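Local coordinates for protein NADH dehydrogenase, putative (PDB 5JWC) that probably oxidises NADH and passes the electrons through its bound FAD to ubiquinone, as a type II NADH dehydrogenase of the malaria parasite, and binds the inhibitor RYL-552, at residues D209-E214 / I226-I231; K187-A192 / K220-F225; N252-N255 / N259-T262. All coordinates share one frame; numbering follows the deposited sequence.

Interaction 1: D209-E214 / I226-I231; sequences DFINKE and ISISII. With 4W0 (5-fluoro-3-methyl-2-{4-[4-(trifluoromethoxy)benzyl]phenyl}quinolin-4(1H)-one), chain M.
The carboxylate of Asp-209 is held at both oxygens while it lies above the phenylene ring (C10 to C15) of 4W0. OD1 is hydrogen-bonded to the backbone N of Asn-466 and OD2 to the hydroxyl of Tyr-463. These bonds should fix the rotation of the group. Its OD2 is 3.8 Å from 4W0 C11, a packing distance. One turn further along the helix, Asn-212 and Lys-213 continue the inhibitor wall. Asn-212 sets its CB 3.5 Å from 4W0 C19, on the trifluoromethoxy ring. Lys-213 has CG anti to its backbone N (chi1 -167°), and its extended chain runs along the benzyl linker. Its CD comes to 3.3 Å from the methylene C16 of 4W0, so the aliphatic part of the lysine does the touching. The helix widens into a pi-type turn at 211-214.

Ile-211 points from the same helix toward Ile-226, just ahead of the strand, and Ile-228 on it. On the helix side it carries the apolar contact alone. Its CD1 meets CG2 of Ile-226 at 3.6 Å, where the two side chains cross obliquely. The same methyl meets CD1 of Ile-228 at 3.6 Å, here tip to tip. CG1 of Ile-211 is anti to the carbonyl carbon (chi1 -69°). With the chain extended beyond CG1 (chi2 163°), this carries CD1 to both partners. Phe-168 of helix 158-174 also touches Ile-211. Helix 198-218 thus has one side on the inhibitor and another on the parallel sheet. Helix-on-strand packing of this kind belongs to the Rossmann-type nucleotide-binding fold of the pyridine nucleotide-disulphide oxidoreductase family.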
loop_
_atom_site.group_PDB
_atom_site.type_symbol
_atom_site.label_atom_id
_atom_site.label_comp_id
_atom_site.label_asym_id
_atom_site.label_seq_id
_atom_site.Cartn_x
_atom_site.Cartn_y
_atom_site.Cartn_z
ATOM N N ASP A 209 -10.264 -19.052 1.919
ATOM C CA ASP A 209 -10.968 -18.567 0.730
ATOM C C ASP A 209 -9.983 -18.147 -0.371
ATOM O O ASP A 209 -10.128 -18.531 -1.531
ATOM C CB ASP A 209 -11.867 -17.382 1.054
ATOM C CG ASP A 209 -13.082 -17.759 1.907
ATOM O OD1 ASP A 209 -13.370 -18.963 2.115
ATOM O OD2 ASP A 209 -13.756 -16.815 2.367
ATOM N N PHE A 210 -8.999 -17.342 0.009
ATOM C CA PHE A 210 -7.964 -16.879 -0.918
ATOM C C PHE A 210 -7.288 -18.090 -1.616
ATOM O O PHE A 210 -7.198 -18.154 -2.852
ATOM C CB PHE A 210 -6.946 -16.024 -0.151
ATOM C CG PHE A 210 -5.985 -15.264 -1.025
ATOM C CD1 PHE A 210 -6.300 -14.963 -2.335
ATOM C CD2 PHE A 210 -4.765 -14.840 -0.524
ATOM C CE1 PHE A 210 -5.408 -14.252 -3.146
ATOM C CE2 PHE A 210 -3.868 -14.140 -1.332
ATOM C CZ PHE A 210 -4.199 -13.849 -2.649
ATOM N N ILE A 211 -6.838 -19.047 -0.811
ATOM C CA ILE A 211 -6.200 -20.273 -1.294
ATOM C C ILE A 211 -7.097 -21.078 -2.249
ATOM O O ILE A 211 -6.651 -21.515 -3.328
ATOM C CB ILE A 211 -5.757 -21.140 -0.089
ATOM C CG1 ILE A 211 -4.604 -20.429 0.631
ATOM C CG2 ILE A 211 -5.303 -22.531 -0.521
ATOM C CD1 ILE A 211 -4.319 -20.931 2.037
ATOM N N ASN A 212 -8.364 -21.233 -1.873
ATOM C CA ASN A 212 -9.317 -21.974 -2.689
ATOM C C ASN A 212 -9.778 -21.255 -3.941
ATOM O O ASN A 212 -10.344 -21.878 -4.824
ATOM C CB ASN A 212 -10.543 -22.343 -1.860
ATOM C CG ASN A 212 -10.311 -23.571 -1.017
ATOM O OD1 ASN A 212 -9.601 -24.481 -1.433
ATOM N ND2 ASN A 212 -10.886 -23.599 0.176
ATOM N N LYS A 213 -9.579 -19.944 -4.015
ATOM C CA LYS A 213 -10.040 -19.227 -5.196
ATOM C C LYS A 213 -8.886 -18.699 -6.057
ATOM O O LYS A 213 -8.448 -19.374 -6.978
ATOM C CB LYS A 213 -10.961 -18.079 -4.806
ATOM C CG LYS A 213 -11.718 -17.499 -6.000
ATOM C CD LYS A 213 -12.612 -16.350 -5.600
ATOM C CE LYS A 213 -13.587 -15.992 -6.715
ATOM N NZ LYS A 213 -14.505 -14.889 -6.299
ATOM N N GLU A 214 -8.395 -17.501 -5.754
ATOM C CA GLU A 214 -7.397 -16.865 -6.607
ATOM C C GLU A 214 -6.081 -17.640 -6.644
ATOM O O GLU A 214 -5.469 -17.757 -7.700
ATOM C CB GLU A 214 -7.143 -15.418 -6.157
ATOM C CG GLU A 214 -8.338 -14.473 -6.393
ATOM C CD GLU A 214 -9.324 -14.439 -5.231
ATOM O OE1 GLU A 214 -9.183 -15.248 -4.276
ATOM O OE2 GLU A 214 -10.242 -13.587 -5.277
ATOM N N ILE A 226 -0.413 -26.727 -0.263
ATOM C CA ILE A 226 -0.765 -25.710 0.723
ATOM C C ILE A 226 -1.630 -26.296 1.835
ATOM O O ILE A 226 -2.571 -27.037 1.562
ATOM C CB ILE A 226 -1.510 -24.536 0.068
ATOM C CG1 ILE A 226 -0.644 -23.918 -1.041
ATOM C CG2 ILE A 226 -1.889 -23.485 1.135
ATOM C CD1 ILE A 226 -1.355 -22.891 -1.865
ATOM N N SER A 227 -1.317 -25.960 3.082
ATOM C CA SER A 227 -2.182 -26.342 4.183
ATOM C C SER A 227 -2.320 -25.216 5.187
ATOM O O SER A 227 -1.482 -24.312 5.252
ATOM C CB SER A 227 -1.650 -27.596 4.891
ATOM O OG SER A 227 -0.294 -27.417 5.288
ATOM N N ILE A 228 -3.392 -25.278 5.967
ATOM C CA ILE A 228 -3.610 -24.347 7.054
ATOM C C ILE A 228 -4.014 -25.091 8.311
ATOM O O ILE A 228 -4.885 -25.966 8.256
ATOM C CB ILE A 228 -4.733 -23.352 6.771
ATOM C CG1 ILE A 228 -4.627 -22.728 5.398
ATOM C CG2 ILE A 228 -4.770 -22.262 7.841
ATOM C CD1 ILE A 228 -5.844 -21.828 5.124
ATOM N N SER A 229 -3.419 -24.708 9.438
ATOM C CA SER A 229 -3.809 -25.249 10.728
ATOM C C SER A 229 -4.179 -24.093 11.643
ATOM O O SER A 229 -3.534 -23.055 11.601
ATOM C CB SER A 229 -2.665 -26.065 11.349
ATOM O OG SER A 229 -2.262 -27.119 10.494
ATOM N N ILE A 230 -5.200 -24.271 12.476
ATOM C CA ILE A 230 -5.479 -23.303 13.533
ATOM C C ILE A 230 -5.317 -23.991 14.885
ATOM O O ILE A 230 -5.758 -25.121 15.076
ATOM C CB ILE A 230 -6.888 -22.656 13.376
ATOM C CG1 ILE A 230 -7.136 -21.605 14.469
ATOM C CG2 ILE A 230 -7.990 -23.696 13.341
ATOM C CD1 ILE A 230 -8.427 -20.797 14.236
ATOM N N ILE A 231 -4.643 -23.315 15.806
ATOM C CA ILE A 231 -4.267 -23.919 17.072
ATOM C C ILE A 231 -4.941 -23.192 18.225
ATOM O O ILE A 231 -4.846 -21.959 18.328
ATOM C CB ILE A 231 -2.745 -23.888 17.250
ATOM C CG1 ILE A 231 -2.080 -24.768 16.188
ATOM C CG2 ILE A 231 -2.347 -24.352 18.653
ATOM C CD1 ILE A 231 -0.930 -24.101 15.509
HETATM C C1 4W0 M . -15.886 -11.270 4.668
HETATM C C2 4W0 M . -15.374 -12.174 3.723
HETATM C C3 4W0 M . -16.177 -12.610 2.655
HETATM C C4 4W0 M . -17.501 -12.155 2.517
HETATM C C5 4W0 M . -18.012 -11.251 3.458
HETATM C C6 4W0 M . -17.218 -10.807 4.524
HETATM O O1 4W0 M . -14.330 -23.454 -2.744
HETATM C C7 4W0 M . -18.350 -12.628 1.367
HETATM C C8 4W0 M . -17.808 -13.575 0.406
HETATM C C9 4W0 M . -16.413 -14.045 0.565
HETATM C C10 4W0 M . -15.736 -15.050 -0.340
HETATM C C11 4W0 M . -16.234 -16.350 -0.442
HETATM C C12 4W0 M . -15.598 -17.302 -1.232
HETATM C C13 4W0 M . -14.445 -16.926 -1.884
HETATM C C14 4W0 M . -13.932 -15.664 -1.764
HETATM C C15 4W0 M . -14.561 -14.718 -0.983
HETATM O O2 4W0 M . -19.488 -12.231 1.236
HETATM N N 4W0 M . -15.622 -13.575 1.671
HETATM C C16 4W0 M . -13.640 -17.824 -2.775
HETATM C C17 4W0 M . -13.835 -19.314 -2.717
HETATM C C18 4W0 M . -13.718 -20.008 -1.520
HETATM C C19 4W0 M . -13.892 -21.391 -1.526
HETATM C C20 4W0 M . -14.145 -22.056 -2.731
HETATM C C21 4W0 M . -14.247 -21.355 -3.926
HETATM C C22 4W0 M . -14.083 -19.983 -3.916
HETATM C C23 4W0 M . -18.677 -14.036 -0.741
HETATM F F1 4W0 M . -19.265 -10.810 3.329
HETATM C C24 4W0 M . -15.636 -23.904 -2.481
HETATM F F2 4W0 M . -15.945 -23.575 -1.224
HETATM F F3 4W0 M . -15.683 -25.241 -2.610
HETATM F F4 4W0 M . -16.480 -23.317 -3.343
#

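Interaction 2: K187-A192 / K220-F225; sequences KMLHVA and KDIFNF
Leu-189 has CG anti to its carbonyl carbon (chi1 -65°) and CD1 anti to CA (chi2 162°), an extended branch that brings this methyl to Ile-222 and Phe-225. Ile-222 takes a different first torsion (chi1 61°), with CG1 between the backbone N and the carbonyl carbon. It meets the leucine by its CB, 4.1 Å from Leu-189 CD1. CB of Phe-225 is 3.9 Å from the same CD1, and the two side chains cross at a slant. The phenyl ring itself leads away from Leu-189. It packs on Asn-182, Lys-185 and Lys-186 of helix 182-188.

Backbone oxygens line part of the contact. CB of Leu-189 lies 3.6 Å from the O of Phe-225. The O of Ile-222 is 4.0 Å from Leu-189 CD1 and is the acceptor for the N of Phe-225, at 3.0 Å. That bond closes the turn that presents both residues to the leucine.

Leu-189 and Phe-225 lie just ahead of two neighbouring parallel strands, 190-194 and 227-232, joined by helix 198-218 in a Rossmann-type beta-alpha-beta crossover. The contact therefore packs the starting ends of the two strands. A glycine-rich turn, consistent with a GxGxxG nucleotide-binding pattern, follows the far end of strand 190-194.

Leu-189 is also the first residue after helix 182-188 to leave helical angles. Its side chain is buried, and Ile-171 and Leu-172 of helix 158-174 cover it further. One residue on, His-190 opens the strand, and its ring is held by two hydrogen bonds. ND1 is bonded to the O of Ser-289 and NE2 to the OG of Ser-229, one partner for each ring nitrogen.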
loop_
_atom_site.group_PDB
_atom_site.type_symbol
_atom_site.label_atom_id
_atom_site.label_comp_id
_atom_site.label_asym_id
_atom_site.label_seq_id
_atom_site.Cartn_x
_atom_site.Cartn_y
_atom_site.Cartn_z
ATOM N N LYS A 187 6.292 -28.070 3.578
ATOM C CA LYS A 187 6.692 -27.403 4.806
ATOM C C LYS A 187 6.532 -25.893 4.699
ATOM O O LYS A 187 6.018 -25.249 5.614
ATOM C CB LYS A 187 8.135 -27.747 5.163
ATOM C CG LYS A 187 8.367 -29.225 5.475
ATOM C CD LYS A 187 9.708 -29.402 6.172
ATOM C CE LYS A 187 10.127 -30.864 6.240
ATOM N NZ LYS A 187 11.480 -31.008 6.866
ATOM N N MET A 188 6.963 -25.330 3.574
ATOM C CA MET A 188 6.915 -23.882 3.388
ATOM C C MET A 188 5.494 -23.366 3.191
ATOM O O MET A 188 5.195 -22.238 3.551
ATOM C CB MET A 188 7.772 -23.463 2.196
ATOM C CG MET A 188 9.214 -23.171 2.551
ATOM S SD MET A 188 10.152 -22.679 1.081
ATOM C CE MET A 188 10.341 -24.260 0.266
ATOM N N LEU A 189 4.625 -24.182 2.616
ATOM C CA LEU A 189 3.267 -23.730 2.326
ATOM C C LEU A 189 2.295 -24.114 3.445
ATOM O O LEU A 189 1.087 -24.183 3.244
ATOM C CB LEU A 189 2.813 -24.297 0.975
ATOM C CG LEU A 189 3.643 -23.750 -0.189
ATOM C CD1 LEU A 189 3.498 -24.608 -1.445
ATOM C CD2 LEU A 189 3.174 -22.333 -0.482
ATOM N N HIS A 190 2.824 -24.352 4.638
ATOM C CA HIS A 190 1.947 -24.611 5.763
ATOM C C HIS A 190 1.749 -23.325 6.560
ATOM O O HIS A 190 2.689 -22.782 7.113
ATOM C CB HIS A 190 2.507 -25.722 6.665
ATOM C CG HIS A 190 1.699 -25.927 7.907
ATOM N ND1 HIS A 190 2.271 -26.010 9.162
ATOM C CD2 HIS A 190 0.361 -26.015 8.101
ATOM C CE1 HIS A 190 1.313 -26.175 10.067
ATOM N NE2 HIS A 190 0.151 -26.177 9.446
ATOM N N VAL A 191 0.519 -22.838 6.591
ATOM C CA VAL A 191 0.212 -21.635 7.354
ATOM C C VAL A 191 -0.423 -22.088 8.662
ATOM O O VAL A 191 -1.336 -22.916 8.665
ATOM C CB VAL A 191 -0.734 -20.685 6.594
ATOM C CG1 VAL A 191 -1.026 -19.439 7.441
ATOM C CG2 VAL A 191 -0.116 -20.291 5.240
ATOM N N ALA A 192 0.102 -21.577 9.762
ATOM C CA ALA A 192 -0.380 -21.906 11.089
ATOM C C ALA A 192 -0.862 -20.650 11.767
ATOM O O ALA A 192 -0.139 -19.645 11.801
ATOM C CB ALA A 192 0.721 -22.559 11.917
ATOM N N LYS A 220 -1.740 -23.097 -9.738
ATOM C CA LYS A 220 -2.339 -24.433 -9.718
ATOM C C LYS A 220 -1.341 -25.549 -9.390
ATOM O O LYS A 220 -1.689 -26.503 -8.697
ATOM C CB LYS A 220 -3.027 -24.728 -11.044
ATOM C CG LYS A 220 -3.841 -26.006 -11.002
ATOM C CD LYS A 220 -4.481 -26.336 -12.339
ATOM C CE LYS A 220 -5.153 -27.701 -12.270
ATOM N NZ LYS A 220 -5.893 -28.021 -13.522
ATOM N N ASP A 221 -0.098 -25.410 -9.837
ATOM C CA ASP A 221 0.905 -26.465 -9.650
ATOM C C ASP A 221 1.355 -26.674 -8.204
ATOM O O ASP A 221 1.931 -27.712 -7.895
ATOM C CB ASP A 221 2.136 -26.182 -10.517
ATOM C CG ASP A 221 1.888 -26.474 -11.996
ATOM O OD1 ASP A 221 2.565 -25.854 -12.853
ATOM O OD2 ASP A 221 1.015 -27.325 -12.299
ATOM N N ILE A 222 1.120 -25.698 -7.326
ATOM C CA ILE A 222 1.518 -25.855 -5.931
ATOM C C ILE A 222 0.321 -25.841 -4.990
ATOM O O ILE A 222 0.490 -25.977 -3.784
ATOM C CB ILE A 222 2.522 -24.765 -5.469
ATOM C CG1 ILE A 222 1.911 -23.364 -5.593
ATOM C CG2 ILE A 222 3.847 -24.866 -6.240
ATOM C CD1 ILE A 222 2.816 -22.268 -5.024
ATOM N N PHE A 223 -0.881 -25.691 -5.545
ATOM C CA PHE A 223 -2.092 -25.597 -4.740
ATOM C C PHE A 223 -2.194 -26.747 -3.758
ATOM O O PHE A 223 -2.500 -26.544 -2.579
ATOM C CB PHE A 223 -3.342 -25.570 -5.614
ATOM C CG PHE A 223 -4.621 -25.729 -4.831
ATOM C CD1 PHE A 223 -5.141 -24.669 -4.101
ATOM C CD2 PHE A 223 -5.294 -26.949 -4.806
ATOM C CE1 PHE A 223 -6.317 -24.817 -3.361
ATOM C CE2 PHE A 223 -6.465 -27.107 -4.069
ATOM C CZ PHE A 223 -6.980 -26.035 -3.347
ATOM N N ASN A 224 -1.902 -27.949 -4.252
ATOM C CA ASN A 224 -2.062 -29.180 -3.487
ATOM C C ASN A 224 -1.106 -29.301 -2.315
ATOM O O ASN A 224 -1.333 -30.106 -1.424
ATOM C CB ASN A 224 -1.872 -30.395 -4.403
ATOM C CG ASN A 224 -3.051 -30.620 -5.331
ATOM O OD1 ASN A 224 -4.220 -30.464 -4.939
ATOM N ND2 ASN A 224 -2.753 -30.993 -6.574
ATOM N N PHE A 225 -0.041 -28.504 -2.307
ATOM C CA PHE A 225 0.913 -28.539 -1.196
ATOM C C PHE A 225 0.592 -27.566 -0.064
ATOM O O PHE A 225 1.260 -27.567 0.962
ATOM C CB PHE A 225 2.317 -28.263 -1.722
ATOM C CG PHE A 225 2.721 -29.181 -2.833
ATOM C CD1 PHE A 225 2.463 -30.540 -2.735
ATOM C CD2 PHE A 225 3.329 -28.696 -3.981
ATOM C CE1 PHE A 225 2.825 -31.409 -3.750
ATOM C CE2 PHE A 225 3.694 -29.563 -5.004
ATOM C CZ PHE A 225 3.441 -30.917 -4.887
#

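Interaction 3: N252-N255 / N259-T262; sequences NFHN and NVLT
Val-260 meets Phe-253 and His-254 where the helix of a beta-alpha-beta unit returns to its sheet. The unit is strand 227-232, helix 243-255 and strand 259-262, part of a Rossmann-type domain. Strand 259-262 is the outermost strand on this side of the parallel sheet within the chain.

Polar bonds are made to residues around the contact. ND2 of Asn-252 is hydrogen-bonded to the backbone O of Ile-464 and to that of Gly-465. OG1 of Thr-262 is hydrogen-bonded to NZ of Lys-250, which ties this part of the chain back to helix 243-255.

The contact between the segments is apolar packing. One branch of the valine, CG2, does most of the touching. It is 3.6 Å from CB of Phe-253 and lies at the edge of the phenyl ring, near its plane. CG1 is anti to the backbone N (chi1 -177°), which turns CG2 to the helix. The ring of Phe-253 is buried and also packs on Ile-230 of the adjoining strand and on Val-201 and Thr-204 of helix 198-218. The imidazole of His-254, an exposed residue, meets the valine through CE1. Its side chain crosses Val-260 at about a right angle. CE1 of His-254 is 3.9 Å from Val-260 CG2 and 4.0 Å from Val-260 CB.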
loop_
_atom_site.group_PDB
_atom_site.type_symbol
_atom_site.label_atom_id
_atom_site.label_comp_id
_atom_site.label_asym_id
_atom_site.label_seq_id
_atom_site.Cartn_x
_atom_site.Cartn_y
_atom_site.Cartn_z
ATOM N N ASN A 252 -17.334 -26.300 9.583
ATOM C CA ASN A 252 -17.062 -25.577 8.352
ATOM C C ASN A 252 -15.557 -25.677 8.027
ATOM O O ASN A 252 -15.177 -25.897 6.879
ATOM C CB ASN A 252 -17.514 -24.119 8.464
ATOM C CG ASN A 252 -17.749 -23.476 7.111
ATOM O OD1 ASN A 252 -18.337 -24.092 6.221
ATOM N ND2 ASN A 252 -17.270 -22.238 6.939
ATOM N N PHE A 253 -14.709 -25.551 9.049
ATOM C CA PHE A 253 -13.262 -25.647 8.854
ATOM C C PHE A 253 -12.860 -27.056 8.377
ATOM O O PHE A 253 -12.082 -27.181 7.435
ATOM C CB PHE A 253 -12.499 -25.261 10.139
ATOM C CG PHE A 253 -12.303 -23.755 10.318
ATOM C CD1 PHE A 253 -13.080 -22.841 9.606
ATOM C CD2 PHE A 253 -11.327 -23.267 11.169
ATOM C CE1 PHE A 253 -12.887 -21.454 9.752
ATOM C CE2 PHE A 253 -11.121 -21.878 11.330
ATOM C CZ PHE A 253 -11.906 -20.977 10.614
ATOM N N HIS A 254 -13.390 -28.104 9.013
ATOM C CA HIS A 254 -13.196 -29.483 8.515
ATOM C C HIS A 254 -13.555 -29.615 7.050
ATOM O O HIS A 254 -12.762 -30.104 6.245
ATOM C CB HIS A 254 -14.029 -30.483 9.320
ATOM C CG HIS A 254 -13.516 -30.749 10.682
ATOM N ND1 HIS A 254 -12.179 -30.516 11.039
ATOM C CD2 HIS A 254 -14.095 -31.209 11.807
ATOM C CE1 HIS A 254 -11.999 -30.823 12.287
ATOM N NE2 HIS A 254 -13.163 -31.256 12.801
ATOM N N ASN A 255 -14.754 -29.162 6.697
ATOM C CA ASN A 255 -15.208 -29.224 5.316
ATOM C C ASN A 255 -14.288 -28.456 4.368
ATOM O O ASN A 255 -14.220 -28.777 3.185
ATOM C CB ASN A 255 -16.646 -28.702 5.197
ATOM C CG ASN A 255 -17.662 -29.558 5.986
ATOM O OD1 ASN A 255 -17.308 -30.575 6.603
ATOM N ND2 ASN A 255 -18.926 -29.126 5.983
ATOM N N ASN A 259 -6.804 -27.805 9.174
ATOM C CA ASN A 259 -6.503 -28.599 10.350
ATOM C C ASN A 259 -6.900 -27.852 11.613
ATOM O O ASN A 259 -6.291 -26.841 11.959
ATOM C CB ASN A 259 -5.026 -28.978 10.421
ATOM C CG ASN A 259 -4.674 -30.116 9.484
ATOM O OD1 ASN A 259 -4.853 -30.020 8.277
ATOM N ND2 ASN A 259 -4.177 -31.212 10.049
ATOM N N VAL A 260 -7.911 -28.366 12.304
ATOM C CA VAL A 260 -8.345 -27.740 13.544
ATOM C C VAL A 260 -7.673 -28.406 14.740
ATOM O O VAL A 260 -8.026 -29.517 15.142
ATOM C CB VAL A 260 -9.853 -27.809 13.722
ATOM C CG1 VAL A 260 -10.245 -27.069 14.990
ATOM C CG2 VAL A 260 -10.547 -27.197 12.519
ATOM N N LEU A 261 -6.697 -27.708 15.296
ATOM C CA LEU A 261 -5.915 -28.225 16.404
ATOM C C LEU A 261 -6.411 -27.604 17.712
ATOM O O LEU A 261 -5.663 -26.960 18.459
ATOM C CB LEU A 261 -4.422 -27.947 16.165
ATOM C CG LEU A 261 -3.640 -28.984 15.336
ATOM C CD1 LEU A 261 -4.422 -29.551 14.179
ATOM C CD2 LEU A 261 -2.304 -28.454 14.837
ATOM N N THR A 262 -7.699 -27.775 17.984
ATOM C CA THR A 262 -8.231 -27.470 19.311
ATOM C C THR A 262 -7.544 -28.344 20.369
ATOM O O THR A 262 -6.935 -29.368 20.036
ATOM C CB THR A 262 -9.750 -27.668 19.374
ATOM O OG1 THR A 262 -10.128 -28.764 18.536
ATOM C CG2 THR A 262 -10.448 -26.413 18.886
#

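How the interactions relate
All three contacts belong to one parallel sheet and the helices around it. Strand 227-232 of interaction 1 lies between strand 190-194 of interaction 2 and strand 259-262 of interaction 3. Ser-227 O is 2.8 Å from Val-191 N on one side, and Ile-230 O is 2.8 Å from Leu-261 N on the other. Interaction 1 has its centre about 9 Å from that of interaction 2 and about 11 Å from that of interaction 3. Interactions 2 and 3 do not touch; their centres are about 17 Å apart. Interaction 1 borders the 4W0 inhibitor, whereas the Phe-253 side chain of interaction 3 is about 11 Å from a bound 4W0.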